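Local coordinates for protein geranyltranstransferase (IspA) (Helicobacter pylori, PDB 3LLW) that probably catalyses the magnesium-dependent joining of isoprenoid diphosphates into longer prenyl chains, as other farnesyl and geranylgeranyl diphosphate synthases do, at residues A[56-60]-A[197-203]; A[131-136]-A[148-153]. All coordinates share one frame; numbering follows the deposited sequence.

Contact 1 (A[56-60]-A[197-203]); sequences FLAVL and LIMGLVA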
# COMPACT_ATOMS: atom_id res chain seq x y z
N PHE A 56 -11.54 -15.94 -4.31
CA PHE A 56 -12.04 -14.82 -5.09
C PHE A 56 -12.76 -15.33 -6.32
O PHE A 56 -13.91 -14.93 -6.62
CB PHE A 56 -10.87 -13.90 -5.50
CG PHE A 56 -11.26 -12.83 -6.50
CD1 PHE A 56 -10.82 -12.88 -7.81
CD2 PHE A 56 -12.10 -11.77 -6.12
CE1 PHE A 56 -11.18 -11.90 -8.74
CE2 PHE A 56 -12.47 -10.79 -7.05
CZ PHE A 56 -12.03 -10.86 -8.35
N LEU A 57 -12.08 -16.21 -7.05
CA LEU A 57 -12.61 -16.79 -8.28
C LEU A 57 -13.78 -17.76 -8.06
O LEU A 57 -14.63 -17.87 -8.92
CB LEU A 57 -11.50 -17.44 -9.09
CG LEU A 57 -10.49 -16.49 -9.72
CD1 LEU A 57 -9.26 -17.28 -10.21
CD2 LEU A 57 -11.14 -15.74 -10.86
N ALA A 58 -13.82 -18.41 -6.91
CA ALA A 58 -14.95 -19.28 -6.56
C ALA A 58 -16.26 -18.51 -6.54
O ALA A 58 -17.24 -18.99 -7.07
CB ALA A 58 -14.72 -19.95 -5.22
N VAL A 59 -16.25 -17.32 -5.95
CA VAL A 59 -17.43 -16.47 -5.82
C VAL A 59 -17.80 -15.87 -7.17
O VAL A 59 -18.96 -15.85 -7.57
CB VAL A 59 -17.21 -15.33 -4.78
CG1 VAL A 59 -18.50 -14.58 -4.49
CG2 VAL A 59 -16.68 -15.90 -3.49
N LEU A 60 -16.79 -15.39 -7.87
CA LEU A 60 -16.97 -14.68 -9.11
C LEU A 60 -17.44 -15.54 -10.29
O LEU A 60 -18.42 -15.20 -10.95
CB LEU A 60 -15.68 -13.95 -9.43
CG LEU A 60 -15.61 -13.13 -10.69
CD1 LEU A 60 -16.38 -11.82 -10.53
CD2 LEU A 60 -14.17 -12.88 -10.89
N LEU A 197 -13.31 -13.32 -0.44
CA LEU A 197 -14.68 -13.74 -0.73
C LEU A 197 -15.59 -12.59 -1.14
O LEU A 197 -16.17 -12.64 -2.22
CB LEU A 197 -15.28 -14.51 0.44
CG LEU A 197 -14.68 -15.88 0.67
CD1 LEU A 197 -14.98 -16.32 2.06
CD2 LEU A 197 -15.23 -16.91 -0.30
N ILE A 198 -15.66 -11.53 -0.32
CA ILE A 198 -16.52 -10.36 -0.63
C ILE A 198 -16.04 -9.47 -1.80
O ILE A 198 -16.84 -8.77 -2.44
CB ILE A 198 -16.85 -9.50 0.62
CG1 ILE A 198 -15.57 -8.91 1.23
CG2 ILE A 198 -17.63 -10.33 1.63
CD1 ILE A 198 -15.78 -7.96 2.40
N MET A 199 -14.73 -9.54 -2.08
CA MET A 199 -14.16 -8.88 -3.25
C MET A 199 -14.63 -9.63 -4.50
O MET A 199 -14.79 -9.02 -5.55
CB MET A 199 -12.62 -8.79 -3.20
CG MET A 199 -12.01 -7.65 -2.33
SD MET A 199 -10.21 -7.94 -1.98
CE MET A 199 -9.59 -7.30 -3.53
N GLY A 200 -14.88 -10.94 -4.36
CA GLY A 200 -15.59 -11.72 -5.40
C GLY A 200 -17.02 -11.22 -5.70
O GLY A 200 -17.43 -11.15 -6.87
N LEU A 201 -17.78 -10.90 -4.65
CA LEU A 201 -19.17 -10.39 -4.84
C LEU A 201 -19.17 -9.01 -5.50
O LEU A 201 -19.79 -8.81 -6.53
CB LEU A 201 -19.96 -10.36 -3.52
CG LEU A 201 -21.40 -9.79 -3.57
CD1 LEU A 201 -22.28 -10.55 -4.57
CD2 LEU A 201 -22.05 -9.83 -2.21
N VAL A 202 -18.45 -8.08 -4.88
CA VAL A 202 -18.24 -6.73 -5.40
C VAL A 202 -17.81 -6.71 -6.88
O VAL A 202 -18.47 -6.05 -7.70
CB VAL A 202 -17.24 -5.95 -4.48
CG1 VAL A 202 -16.73 -4.68 -5.15
CG2 VAL A 202 -17.91 -5.61 -3.17
N ALA A 203 -16.76 -7.46 -7.21
CA ALA A 203 -16.26 -7.55 -8.59
C ALA A 203 -17.27 -8.12 -9.60
O ALA A 203 -17.21 -7.77 -10.78
CB ALA A 203 -14.96 -8.34 -8.65

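Contact 2 (A[131-136]-A[148-153]); sequences SFELLS and LIKILS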
# COMPACT_ATOMS: atom_id res chain seq x y z
N SER A 131 -0.28 -3.97 -5.20
CA SER A 131 -1.65 -4.50 -5.09
C SER A 131 -2.69 -3.45 -5.41
O SER A 131 -3.73 -3.74 -5.97
CB SER A 131 -1.91 -4.97 -3.66
OG SER A 131 -0.86 -5.79 -3.20
N PHE A 132 -2.40 -2.21 -5.03
CA PHE A 132 -3.30 -1.11 -5.25
C PHE A 132 -3.19 -0.54 -6.65
O PHE A 132 -4.20 -0.10 -7.23
CB PHE A 132 -3.17 -0.10 -4.10
CG PHE A 132 -3.41 -0.73 -2.74
CD1 PHE A 132 -4.70 -1.03 -2.33
CD2 PHE A 132 -2.34 -1.13 -1.92
CE1 PHE A 132 -4.95 -1.65 -1.10
CE2 PHE A 132 -2.57 -1.75 -0.68
CZ PHE A 132 -3.88 -2.00 -0.26
N GLU A 133 -1.99 -0.62 -7.23
CA GLU A 133 -1.77 -0.27 -8.63
C GLU A 133 -2.47 -1.25 -9.55
O GLU A 133 -3.15 -0.82 -10.49
CB GLU A 133 -0.28 -0.18 -8.98
CG GLU A 133 -0.02 0.43 -10.38
CD GLU A 133 1.46 0.66 -10.70
OE1 GLU A 133 2.34 0.09 -10.01
OE2 GLU A 133 1.73 1.42 -11.65
N LEU A 134 -2.34 -2.54 -9.27
CA LEU A 134 -3.03 -3.58 -10.03
C LEU A 134 -4.54 -3.37 -10.00
O LEU A 134 -5.19 -3.38 -11.05
CB LEU A 134 -2.70 -4.99 -9.51
CG LEU A 134 -1.38 -5.66 -9.90
CD1 LEU A 134 -1.18 -6.90 -9.06
CD2 LEU A 134 -1.29 -6.00 -11.41
N LEU A 135 -5.07 -3.17 -8.80
CA LEU A 135 -6.52 -3.01 -8.59
C LEU A 135 -7.06 -1.78 -9.33
O LEU A 135 -8.03 -1.88 -10.07
CB LEU A 135 -6.79 -2.90 -7.10
CG LEU A 135 -7.87 -3.72 -6.41
CD1 LEU A 135 -7.93 -5.09 -6.99
CD2 LEU A 135 -7.56 -3.79 -4.92
N SER A 136 -6.38 -0.64 -9.17
CA SER A 136 -6.76 0.62 -9.79
C SER A 136 -6.63 0.64 -11.32
O SER A 136 -7.33 1.40 -12.00
CB SER A 136 -6.02 1.80 -9.16
OG SER A 136 -4.62 1.69 -9.36
N LEU A 148 -13.44 -2.18 -4.07
CA LEU A 148 -12.49 -3.29 -3.94
C LEU A 148 -11.28 -2.83 -3.17
O LEU A 148 -10.81 -3.52 -2.27
CB LEU A 148 -12.07 -3.81 -5.32
CG LEU A 148 -13.13 -4.56 -6.14
CD1 LEU A 148 -12.72 -4.70 -7.58
CD2 LEU A 148 -13.47 -5.89 -5.55
N ILE A 149 -10.82 -1.62 -3.50
CA ILE A 149 -9.73 -0.95 -2.80
C ILE A 149 -10.05 -0.66 -1.34
O ILE A 149 -9.20 -0.96 -0.47
CB ILE A 149 -9.24 0.29 -3.59
CG1 ILE A 149 -8.56 -0.17 -4.88
CG2 ILE A 149 -8.27 1.11 -2.76
CD1 ILE A 149 -8.12 0.96 -5.80
N LYS A 150 -11.26 -0.13 -1.06
CA LYS A 150 -11.76 0.05 0.32
C LYS A 150 -11.68 -1.25 1.12
O LYS A 150 -11.27 -1.24 2.29
CB LYS A 150 -13.25 0.46 0.35
CG LYS A 150 -13.63 1.82 -0.17
CD LYS A 150 -15.07 2.14 0.28
CE LYS A 150 -15.66 3.32 -0.45
NZ LYS A 150 -16.95 3.72 0.18
N ILE A 151 -12.11 -2.35 0.50
CA ILE A 151 -12.10 -3.66 1.14
C ILE A 151 -10.67 -4.16 1.42
O ILE A 151 -10.35 -4.49 2.56
CB ILE A 151 -12.90 -4.70 0.34
CG1 ILE A 151 -14.39 -4.34 0.36
CG2 ILE A 151 -12.72 -6.12 0.92
CD1 ILE A 151 -15.21 -5.15 -0.60
N LEU A 152 -9.83 -4.20 0.39
CA LEU A 152 -8.47 -4.75 0.53
C LEU A 152 -7.59 -3.95 1.49
O LEU A 152 -6.90 -4.52 2.35
CB LEU A 152 -7.80 -4.89 -0.84
CG LEU A 152 -6.50 -5.71 -0.84
CD1 LEU A 152 -6.74 -7.22 -0.65
CD2 LEU A 152 -5.71 -5.45 -2.11
N SER A 153 -7.63 -2.62 1.36
CA SER A 153 -6.94 -1.72 2.27
C SER A 153 -7.39 -1.81 3.73
O SER A 153 -6.52 -1.83 4.62
CB SER A 153 -7.03 -0.27 1.79
OG SER A 153 -8.40 0.17 1.73

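Contact 1 (A[56-60]-A[197-203])
F56, V59 and L60 are the bumps of this interface, and the hollow they fill is the bare backbone at G200. With no side chain there, the axes of the two segments approach to 7.4 Å, at a crossing angle of -38°. The CA atoms of F56 and G200 lie 4.7 Å apart, and the glycine presents its backbone directly to F56 and V59. The F56 ring drops beside it on one flank: CG stands anti to the backbone N (chi1 171°), and the ring edge meets the opposite helix, with CE2 3.3 Å from M199 O and CD2 3.4 Å from G200 N. The same edge continues to A203, whose CB is 3.8 Å from F56 CE2. Helices 51-63 and 178-204, which carry these residues, belong to the all-helical fold of the trans-prenyltransferases; I79 and A80 of helix 73-94 also pack on F56. V59 occupies the other flank, where L215 of helix 209-236 packs on it as well. Both its methyls rest against L197 O, CG2 the nearer at 3.5 Å. CG1 points on toward the L201 amide, and CG2 lies 3.6 Å from L197 CD2, where the valine and leucine side chains cross at about a right angle. No hydrogen bond joins the two segments. L60, one residue further along the helix, rests its CD1 3.9 Å from G200 O and against A203 C.

Contact 2 (A[131-136]-A[148-153])
L148 opens the contact with its CB, 4.3 Å from L135 CG, while the rest of its side chain turns to M199 and V202 of helix 178-204. I149 comes next and meets the other helix along both branches. On the longer one, CG1 lies 3.8 Å from L135 CD2, the two side chains sliding past each other in opposite directions, and the terminal CD1 reaches S136 CB; on the other, CG2, anti to its backbone N, turns to F132 CD1. One turn on, L152 CD2 touches both L135 CD2 (3.8 Å) and F132 CE1 (4.0 Å), with S131 CB at its side. S153 closes the series at the rim of the F132 ring, its backbone N in the ring plane and its CB 3.8 Å from F132 CE1. Its OG sits between backbone N and carbonyl carbon (chi1 62°), which folds the hydroxyl back to donate to I149 O at 2.6 Å. That carbonyl also takes the S153 amide, from the opposite face of its plane. The F132 ring stacks on F132 of the second subunit. The two segments, their axes 10.5 Å apart and their directions at 161°, belong to helices 117-137 and 142-156, which form an antiparallel helical hairpin at the dimer interface.

Both contacts are buried and apolar, and neither has a hydrogen bond between its segments, but they are built differently. Contact 1 brings together helices distant in sequence, inclined at 38° and close because a glycine faces the partner; much of its packing is side chain against bare backbone. Contact 2, nested within the loop that contact 1 closes, joins neighbouring helices running antiparallel at a wider spacing filled by leucine and isoleucine side chains and the F132 ring. Contact 1 stays inside one subunit, whereas contact 2 borders the second. Their centres lie about 14 Å apart, and helix 142-156 meets helix 178-204 directly: L148 CD2 is 3.5 Å from V202 CG1, and I151 packs on M199.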